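Local structure of ornithine carbamoyltransferase (Gloeobacter violaceus, 3GD5) at residues 271-276 with 284-289; 227-232 with 257-262; 142-147 with 171-176. The protein probably catalyses the reversible transfer of the carbamoyl group from carbamoyl phosphate to ornithine, giving citrulline and phosphate in arginine biosynthesis. All coordinates share one frame; numbering follows the deposited sequence.

Contact 1 of 3, residues 271-276 with 284-289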
loop_
_atom_site.group_PDB
_atom_site.type_symbol
_atom_site.label_atom_id
_atom_site.label_comp_id
_atom_site.label_asym_id
_atom_site.label_seq_id
_atom_site.Cartn_x
_atom_site.Cartn_y
_atom_site.Cartn_z
ATOM N N HIS A 271 -12.142 32.684 6.385
ATOM C CA HIS A 271 -12.166 31.235 6.196
ATOM C C HIS A 271 -10.755 30.758 6.522
ATOM O O HIS A 271 -9.788 31.225 5.931
ATOM C CB HIS A 271 -12.547 30.880 4.749
ATOM C CG HIS A 271 -12.775 29.416 4.527
ATOM N ND1 HIS A 271 -13.900 28.923 3.899
ATOM C CD2 HIS A 271 -12.010 28.338 4.830
ATOM C CE1 HIS A 271 -13.816 27.606 3.820
ATOM N NE2 HIS A 271 -12.679 27.226 4.375
ATOM N N CYS A 272 -10.630 29.847 7.480
ATOM C CA CYS A 272 -9.314 29.343 7.874
ATOM C C CYS A 272 -8.590 28.483 6.818
ATOM O O CYS A 272 -7.389 28.267 6.936
ATOM C CB CYS A 272 -9.430 28.551 9.179
ATOM S SG CYS A 272 -10.558 27.160 9.075
ATOM N N LEU A 273 -9.326 27.999 5.811
ATOM C CA LEU A 273 -8.795 27.171 4.710
ATOM C C LEU A 273 -8.435 25.729 5.090
ATOM O O LEU A 273 -8.190 25.434 6.257
ATOM C CB LEU A 273 -7.577 27.852 4.075
ATOM C CG LEU A 273 -7.832 29.230 3.444
ATOM C CD1 LEU A 273 -6.538 29.796 2.893
ATOM C CD2 LEU A 273 -8.882 29.113 2.338
ATOM N N PRO A 274 -8.412 24.805 4.107
ATOM C CA PRO A 274 -8.696 25.018 2.683
ATOM C C PRO A 274 -10.186 25.208 2.507
ATOM O O PRO A 274 -10.955 24.908 3.416
ATOM C CB PRO A 274 -8.196 23.724 2.030
ATOM C CG PRO A 274 -8.491 22.699 3.078
ATOM C CD PRO A 274 -8.025 23.399 4.348
ATOM N N ALA A 275 -10.594 25.702 1.344
ATOM C CA ALA A 275 -12.015 25.928 1.085
ATOM C C ALA A 275 -12.595 25.011 0.008
ATOM O O ALA A 275 -11.906 24.643 -0.946
ATOM C CB ALA A 275 -12.231 27.382 0.680
ATOM N N HIS A 276 -13.863 24.645 0.167
ATOM C CA HIS A 276 -14.546 23.821 -0.818
ATOM C C HIS A 276 -15.604 24.709 -1.473
ATOM O O HIS A 276 -16.747 24.768 -1.002
ATOM C CB HIS A 276 -15.236 22.613 -0.169
ATOM C CG HIS A 276 -14.306 21.704 0.573
ATOM N ND1 HIS A 276 -13.005 21.477 0.175
ATOM C CD2 HIS A 276 -14.490 20.966 1.694
ATOM C CE1 HIS A 276 -12.425 20.648 1.025
ATOM N NE2 HIS A 276 -13.305 20.323 1.956
ATOM N N GLU A 284 -17.651 33.316 -5.598
ATOM C CA GLU A 284 -17.961 34.740 -5.640
ATOM C C GLU A 284 -17.555 35.467 -4.364
ATOM O O GLU A 284 -16.871 36.492 -4.410
ATOM C CB GLU A 284 -19.457 34.928 -5.879
ATOM C CG GLU A 284 -19.911 36.373 -5.968
ATOM C CD GLU A 284 -21.407 36.488 -6.192
ATOM O OE1 GLU A 284 -22.176 36.210 -5.246
ATOM O OE2 GLU A 284 -21.815 36.844 -7.319
ATOM N N VAL A 285 -17.979 34.936 -3.222
ATOM C CA VAL A 285 -17.655 35.557 -1.945
ATOM C C VAL A 285 -16.170 35.405 -1.637
ATOM O O VAL A 285 -15.502 36.366 -1.245
ATOM C CB VAL A 285 -18.479 34.941 -0.798
ATOM C CG1 VAL A 285 -18.084 35.568 0.528
ATOM C CG2 VAL A 285 -19.959 35.160 -1.058
ATOM N N MET A 286 -15.648 34.200 -1.824
ATOM C CA MET A 286 -14.237 33.956 -1.553
ATOM C C MET A 286 -13.349 34.908 -2.345
ATOM O O MET A 286 -12.376 35.446 -1.819
ATOM C CB MET A 286 -13.875 32.523 -1.922
ATOM C CG MET A 286 -13.174 31.763 -0.819
ATOM S SD MET A 286 -12.642 30.179 -1.396
ATOM C CE MET A 286 -10.847 30.419 -1.300
ATOM N N GLU A 287 -13.687 35.101 -3.616
ATOM C CA GLU A 287 -12.922 35.973 -4.501
ATOM C C GLU A 287 -13.426 37.415 -4.463
ATOM O O GLU A 287 -12.821 38.304 -5.061
ATOM C CB GLU A 287 -13.011 35.454 -5.942
ATOM C CG GLU A 287 -12.514 34.025 -6.163
ATOM C CD GLU A 287 -11.036 33.862 -5.850
ATOM O OE1 GLU A 287 -10.325 34.885 -5.777
ATOM O OE2 GLU A 287 -10.585 32.708 -5.692
ATOM N N GLY A 288 -14.532 37.640 -3.760
ATOM C CA GLY A 288 -15.117 38.968 -3.676
ATOM C C GLY A 288 -14.352 40.024 -2.895
ATOM O O GLY A 288 -13.280 39.757 -2.354
ATOM N N PRO A 289 -14.898 41.248 -2.817
ATOM C CA PRO A 289 -14.289 42.378 -2.109
ATOM C C PRO A 289 -14.398 42.390 -0.581
ATOM O O PRO A 289 -13.756 43.214 0.073
ATOM C CB PRO A 289 -14.978 43.586 -2.746
ATOM C CG PRO A 289 -16.343 43.073 -3.011
ATOM C CD PRO A 289 -16.071 41.696 -3.590
#
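Met-286 reaches from helix 283-287 to the methyl group of Ala-275, which directly follows the His-Cys-Leu-Pro motif of ornithine carbamoyltransferases, His-271 to Pro-274. The tight part of the contact is small and buried. Met-286 SD lies 3.5 Å from Ala-275 CB, and Met-286 CE lies 3.9 Å from the same methyl. The side chain runs out extended at chi2 and then bends at chi3 (114°), which turns the terminal methyl toward Leu-273, where CE comes within 4.3 Å of CD2. Ile-293 of helix 293-312 packs on both Leu-273 and Met-286 and so continues this apolar patch. The motif loop runs through a cis peptide bond between Leu-273 and Pro-274. Its Cys-272 and Leu-273 are assigned, by similarity, to the carbamoyl phosphate site, and the side chain of Leu-273 also touches Arg-61, another residue of that site.

The contact loosens toward the end of the helix. Glu-287 is partly exposed and turns to another chain, forming a salt bridge with Arg-98 of the second subunit, while Pro-289 is exposed. On the packed side, within the loop, Ala-275 CB sits 3.5 Å above one face of the His-271 imidazole, toward its rim. The same ring donates a bent hydrogen bond from His-271 NE2 to Pro-274 O (3.0 Å, 139° at the hydrogen), with the nitrogen above the carbonyl plane.

Contact 2 of 3, residues 227-232 with 257-262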
loop_
_atom_site.group_PDB
_atom_site.type_symbol
_atom_site.label_atom_id
_atom_site.label_comp_id
_atom_site.label_asym_id
_atom_site.label_seq_id
_atom_site.Cartn_x
_atom_site.Cartn_y
_atom_site.Cartn_z
ATOM N N HIS A 227 -20.057 41.717 11.874
ATOM C CA HIS A 227 -19.032 42.466 11.144
ATOM C C HIS A 227 -18.103 41.457 10.480
ATOM O O HIS A 227 -17.287 41.807 9.629
ATOM C CB HIS A 227 -18.212 43.318 12.109
ATOM C CG HIS A 227 -19.042 44.191 12.991
ATOM N ND1 HIS A 227 -19.480 45.441 12.606
ATOM C CD2 HIS A 227 -19.541 43.983 14.233
ATOM C CE1 HIS A 227 -20.212 45.964 13.572
ATOM N NE2 HIS A 227 -20.265 45.100 14.570
ATOM N N ILE A 228 -18.244 40.198 10.884
ATOM C CA ILE A 228 -17.405 39.130 10.371
ATOM C C ILE A 228 -18.180 37.828 10.229
ATOM O O ILE A 228 -18.766 37.339 11.190
ATOM C CB ILE A 228 -16.208 38.864 11.335
ATOM C CG1 ILE A 228 -15.448 40.160 11.604
ATOM C CG2 ILE A 228 -15.262 37.818 10.748
ATOM C CD1 ILE A 228 -15.289 40.457 13.093
ATOM N N LEU A 229 -18.202 37.281 9.019
ATOM C CA LEU A 229 -18.841 35.988 8.789
ATOM C C LEU A 229 -17.677 34.993 8.656
ATOM O O LEU A 229 -16.773 35.184 7.846
ATOM C CB LEU A 229 -19.692 36.013 7.519
ATOM C CG LEU A 229 -20.927 36.915 7.594
ATOM C CD1 LEU A 229 -21.711 36.798 6.301
ATOM C CD2 LEU A 229 -21.801 36.512 8.782
ATOM N N TYR A 230 -17.710 33.942 9.462
ATOM C CA TYR A 230 -16.640 32.957 9.492
ATOM C C TYR A 230 -17.151 31.555 9.221
ATOM O O TYR A 230 -18.208 31.158 9.712
ATOM C CB TYR A 230 -15.980 32.987 10.873
ATOM C CG TYR A 230 -14.596 32.380 10.959
ATOM C CD1 TYR A 230 -14.385 31.014 10.756
ATOM C CD2 TYR A 230 -13.498 33.174 11.284
ATOM C CE1 TYR A 230 -13.108 30.457 10.880
ATOM C CE2 TYR A 230 -12.227 32.633 11.410
ATOM C CZ TYR A 230 -12.034 31.276 11.205
ATOM O OH TYR A 230 -10.754 30.760 11.297
ATOM N N THR A 231 -16.400 30.802 8.431
ATOM C CA THR A 231 -16.784 29.434 8.146
ATOM C C THR A 231 -15.553 28.578 7.910
ATOM O O THR A 231 -14.438 29.085 7.791
ATOM C CB THR A 231 -17.725 29.337 6.936
ATOM O OG1 THR A 231 -18.305 28.028 6.904
ATOM C CG2 THR A 231 -16.974 29.597 5.644
ATOM N N ASP A 232 -15.775 27.271 7.840
ATOM C CA ASP A 232 -14.704 26.306 7.666
ATOM C C ASP A 232 -15.321 25.132 6.929
ATOM O O ASP A 232 -16.534 25.102 6.724
ATOM C CB ASP A 232 -14.209 25.879 9.049
ATOM C CG ASP A 232 -12.962 25.011 8.999
ATOM O OD1 ASP A 232 -12.451 24.731 7.893
ATOM O OD2 ASP A 232 -12.496 24.613 10.089
ATOM N N ALA A 257 -23.806 35.421 -1.060
ATOM C CA ALA A 257 -24.318 36.779 -1.194
ATOM C C ALA A 257 -25.482 37.055 -0.247
ATOM O O ALA A 257 -25.508 38.080 0.433
ATOM C CB ALA A 257 -24.746 37.026 -2.633
ATOM N N ALA A 258 -26.442 36.137 -0.201
ATOM C CA ALA A 258 -27.610 36.301 0.655
ATOM C C ALA A 258 -27.237 36.471 2.128
ATOM O O ALA A 258 -27.671 37.425 2.781
ATOM C CB ALA A 258 -28.549 35.111 0.487
ATOM N N LEU A 259 -26.431 35.550 2.653
ATOM C CA LEU A 259 -26.026 35.616 4.053
ATOM C C LEU A 259 -25.291 36.918 4.341
ATOM O O LEU A 259 -25.477 37.530 5.394
ATOM C CB LEU A 259 -25.131 34.429 4.406
ATOM C CG LEU A 259 -24.843 34.296 5.905
ATOM C CD1 LEU A 259 -26.152 34.084 6.643
ATOM C CD2 LEU A 259 -23.900 33.134 6.160
ATOM N N LEU A 260 -24.455 37.331 3.397
ATOM C CA LEU A 260 -23.686 38.566 3.519
ATOM C C LEU A 260 -24.610 39.767 3.643
ATOM O O LEU A 260 -24.366 40.693 4.418
ATOM C CB LEU A 260 -22.806 38.761 2.287
ATOM C CG LEU A 260 -21.316 38.451 2.392
ATOM C CD1 LEU A 260 -20.654 38.682 1.043
ATOM C CD2 LEU A 260 -20.688 39.341 3.454
ATOM N N ASN A 261 -25.678 39.747 2.862
ATOM C CA ASN A 261 -26.624 40.843 2.858
ATOM C C ASN A 261 -27.318 41.037 4.205
ATOM O O ASN A 261 -27.831 42.122 4.493
ATOM C CB ASN A 261 -27.659 40.620 1.759
ATOM C CG ASN A 261 -28.325 41.903 1.334
ATOM O OD1 ASN A 261 -27.657 42.840 0.882
ATOM N ND2 ASN A 261 -29.647 41.965 1.479
ATOM N N CYS A 262 -27.318 39.991 5.028
ATOM C CA CYS A 262 -27.958 40.034 6.340
ATOM C C CYS A 262 -27.048 40.557 7.444
ATOM O O CYS A 262 -27.493 40.760 8.570
ATOM C CB CYS A 262 -28.444 38.639 6.731
ATOM S SG CYS A 262 -29.519 37.853 5.518
#
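Leu-229 projects from strand 228-231 onto helix 257-261 and meets Leu-259 and Leu-260 there. The strand belongs to the five-stranded parallel sheet of the Rossmann-like Asp/Orn-binding domain. The helix lies on the connection that leads from this strand to its parallel neighbour 268-271, an arrangement of beta-alpha-beta type.

The apolar contacts all converge on one methyl. Leu-229 has CG anti to its carbonyl carbon (chi1 -67°) and an extended chi2, so CD1 is the branch carried farthest from the strand. CD1 of Leu-229 lies 4.0 Å from Leu-259 CG and also 4.0 Å from Leu-260 CD2, so it meets two successive leucines of the helix. Leu-259 also packs on Phe-220 and Ala-223 of helix 219-223, whereas Leu-260 reaches Val-269 of the adjoining strand.

The methyl touches the helix backbone as well. Leu-229 CD1 is 3.8 Å from Leu-260 CA and 3.9 Å from Leu-259 O, and the CA atoms of Leu-229 and Leu-260 are 7.6 Å apart.

The hydrogen bonds run within segment 257-262 and from strand to strand of the sheet. On the helix, Asn-261 N donates to Ala-257 O (3.0 Å); one residue on, Cys-262 N donates to Leu-259 O (3.1 Å), the carbonyl that Leu-229 approaches. On the strand, the backbone of Leu-229 is bonded to Ile-268 and Leu-270, and that of Ile-228 to Ala-161 on strand 159-163.

No hydrogen bond crosses the contact. Between these two segments the attachment is therefore non-directional leucine packing, while the sheet's own backbone bonds set the course of the strand toward Asp-232, an ornithine-binding residue by similarity.

Contact 3 of 3, residues 142-147 with 171-176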
loop_
_atom_site.group_PDB
_atom_site.type_symbol
_atom_site.label_atom_id
_atom_site.label_comp_id
_atom_site.label_asym_id
_atom_site.label_seq_id
_atom_site.Cartn_x
_atom_site.Cartn_y
_atom_site.Cartn_z
ATOM N N VAL A 142 -5.728 33.269 16.930
ATOM C CA VAL A 142 -4.944 34.456 17.249
ATOM C C VAL A 142 -4.661 35.205 15.945
ATOM O O VAL A 142 -4.535 36.433 15.923
ATOM C CB VAL A 142 -3.602 34.111 17.981
ATOM C CG1 VAL A 142 -3.871 33.197 19.179
ATOM C CG2 VAL A 142 -2.624 33.465 17.031
ATOM N N ALA A 143 -4.585 34.462 14.848
ATOM C CA ALA A 143 -4.340 35.069 13.546
ATOM C C ALA A 143 -5.611 35.766 13.062
ATOM O O ALA A 143 -5.562 36.859 12.491
ATOM C CB ALA A 143 -3.906 34.000 12.532
ATOM N N ASP A 144 -6.754 35.137 13.300
ATOM C CA ASP A 144 -8.023 35.711 12.876
ATOM C C ASP A 144 -8.289 37.011 13.631
ATOM O O ASP A 144 -8.656 38.026 13.028
ATOM C CB ASP A 144 -9.167 34.719 13.122
ATOM C CG ASP A 144 -8.918 33.362 12.465
ATOM O OD1 ASP A 144 -8.430 33.331 11.307
ATOM O OD2 ASP A 144 -9.229 32.332 13.102
ATOM N N LEU A 145 -8.098 36.963 14.949
ATOM C CA LEU A 145 -8.303 38.109 15.830
ATOM C C LEU A 145 -7.440 39.276 15.369
ATOM O O LEU A 145 -7.910 40.406 15.283
ATOM C CB LEU A 145 -7.942 37.721 17.266
ATOM C CG LEU A 145 -9.045 37.542 18.319
ATOM C CD1 LEU A 145 -10.333 37.031 17.713
ATOM C CD2 LEU A 145 -8.535 36.595 19.396
ATOM N N LEU A 146 -6.182 38.980 15.058
ATOM C CA LEU A 146 -5.222 39.971 14.592
ATOM C C LEU A 146 -5.667 40.540 13.245
ATOM O O LEU A 146 -5.382 41.691 12.914
ATOM C CB LEU A 146 -3.848 39.312 14.448
ATOM C CG LEU A 146 -2.558 40.130 14.539
ATOM C CD1 LEU A 146 -1.389 39.205 14.226
ATOM C CD2 LEU A 146 -2.574 41.293 13.565
ATOM N N THR A 147 -6.368 39.727 12.467
ATOM C CA THR A 147 -6.842 40.173 11.168
ATOM C C THR A 147 -8.045 41.093 11.350
ATOM O O THR A 147 -8.143 42.120 10.691
ATOM C CB THR A 147 -7.245 38.982 10.275
ATOM O OG1 THR A 147 -6.131 38.089 10.140
ATOM C CG2 THR A 147 -7.664 39.473 8.888
ATOM N N HIS A 171 -14.527 26.270 18.474
ATOM C CA HIS A 171 -14.178 26.218 19.897
ATOM C C HIS A 171 -13.202 27.322 20.282
ATOM O O HIS A 171 -13.386 28.008 21.288
ATOM C CB HIS A 171 -13.527 24.881 20.244
ATOM C CG HIS A 171 -14.485 23.737 20.310
ATOM N ND1 HIS A 171 -14.069 22.425 20.367
ATOM C CD2 HIS A 171 -15.838 23.705 20.335
ATOM C CE1 HIS A 171 -15.124 21.633 20.424
ATOM N NE2 HIS A 171 -16.210 22.385 20.406
ATOM N N SER A 172 -12.151 27.474 19.485
ATOM C CA SER A 172 -11.157 28.491 19.766
ATOM C C SER A 172 -11.702 29.892 19.506
ATOM O O SER A 172 -11.274 30.847 20.146
ATOM C CB SER A 172 -9.893 28.247 18.934
ATOM O OG SER A 172 -9.188 27.111 19.405
ATOM N N LEU A 173 -12.634 30.017 18.564
ATOM C CA LEU A 173 -13.220 31.324 18.268
ATOM C C LEU A 173 -14.097 31.742 19.444
ATOM O O LEU A 173 -14.145 32.915 19.805
ATOM C CB LEU A 173 -14.058 31.272 16.981
ATOM C CG LEU A 173 -13.288 31.340 15.654
ATOM C CD1 LEU A 173 -14.224 31.030 14.491
ATOM C CD2 LEU A 173 -12.678 32.710 15.490
ATOM N N LEU A 174 -14.785 30.768 20.034
ATOM C CA LEU A 174 -15.648 31.016 21.180
ATOM C C LEU A 174 -14.830 31.579 22.340
ATOM O O LEU A 174 -15.168 32.629 22.898
ATOM C CB LEU A 174 -16.356 29.722 21.611
ATOM C CG LEU A 174 -17.474 29.241 20.675
ATOM C CD1 LEU A 174 -18.057 27.919 21.159
ATOM C CD2 LEU A 174 -18.560 30.311 20.599
ATOM N N LEU A 175 -13.752 30.891 22.693
ATOM C CA LEU A 175 -12.895 31.338 23.787
ATOM C C LEU A 175 -12.198 32.646 23.445
ATOM O O LEU A 175 -12.072 33.534 24.293
ATOM C CB LEU A 175 -11.836 30.290 24.099
ATOM C CG LEU A 175 -12.309 28.919 24.574
ATOM C CD1 LEU A 175 -11.101 28.001 24.643
ATOM C CD2 LEU A 175 -13.012 29.031 25.939
ATOM N N GLY A 176 -11.747 32.756 22.198
ATOM C CA GLY A 176 -11.043 33.947 21.755
ATOM C C GLY A 176 -11.885 35.200 21.647
ATOM O O GLY A 176 -11.485 36.262 22.122
#
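Asp-144 and Leu-145 carry helix 138-152 against Leu-173 and Gly-176 of helix 168-180, with the CA atoms of Asp-144 and Leu-173 8.7 Å apart. At the start of the segment, Val-142 and Ala-143 pack instead on Ala-303 of helix 293-312. Asp-144 comes next, its OD2 4.2 Å from Leu-173 CD2, a purely van der Waals approach. The polar work of the carboxylate lies outside the pair: OD1 accepts from Gln-140 NE2, one turn back on the same helix, and OD2 is hydrogen-bonded to the hydroxyl of Tyr-230. Asp-144 thus probably steadies Gln-140, a carbamoyl phosphate ligand by similarity.

Leu-145 follows and buries the most surface in the contact. Its CD2 stands 4.0 Å from Gly-176 O, and its first two torsions (-108° and 32°) both lie away from staggered values. Gly-176 has no side chain, which lets the leucine come up to the helix backbone. At the end of the segment, Thr-147 folds back: its OG1 donates to Ala-143 O at 2.7 Å, while Thr-147 N reaches the same oxygen at 3.0 Å from the opposite face of the carbonyl plane.

This packing of two helices is characteristic of the domain junction in carbamoyltransferases, where the helix that starts with the His-Pro-Cys-Gln motif runs from the carbamoyl phosphate domain to the ornithine domain.

The contacts follow one another along the chain, contact 3 first, then contact 2, then contact 1. Contacts 1 and 2 have centres 11 Å apart and both belong to the Asp/Orn-binding domain, where strands 228-231 and 268-271 are neighbours in one parallel sheet. Contact 3 joins the two domains, its centre 17 Å from that of contact 2 and 18 Å from that of contact 1. Tyr-230 of contact 2 bridges all three, with CD1 3.7 Å from Leu-173 CD1 and OH 3.3 Å from Cys-272 CB. Asp-232 and Cys-272 also touch, bringing together residues assigned by similarity to the ornithine and carbamoyl phosphate sites.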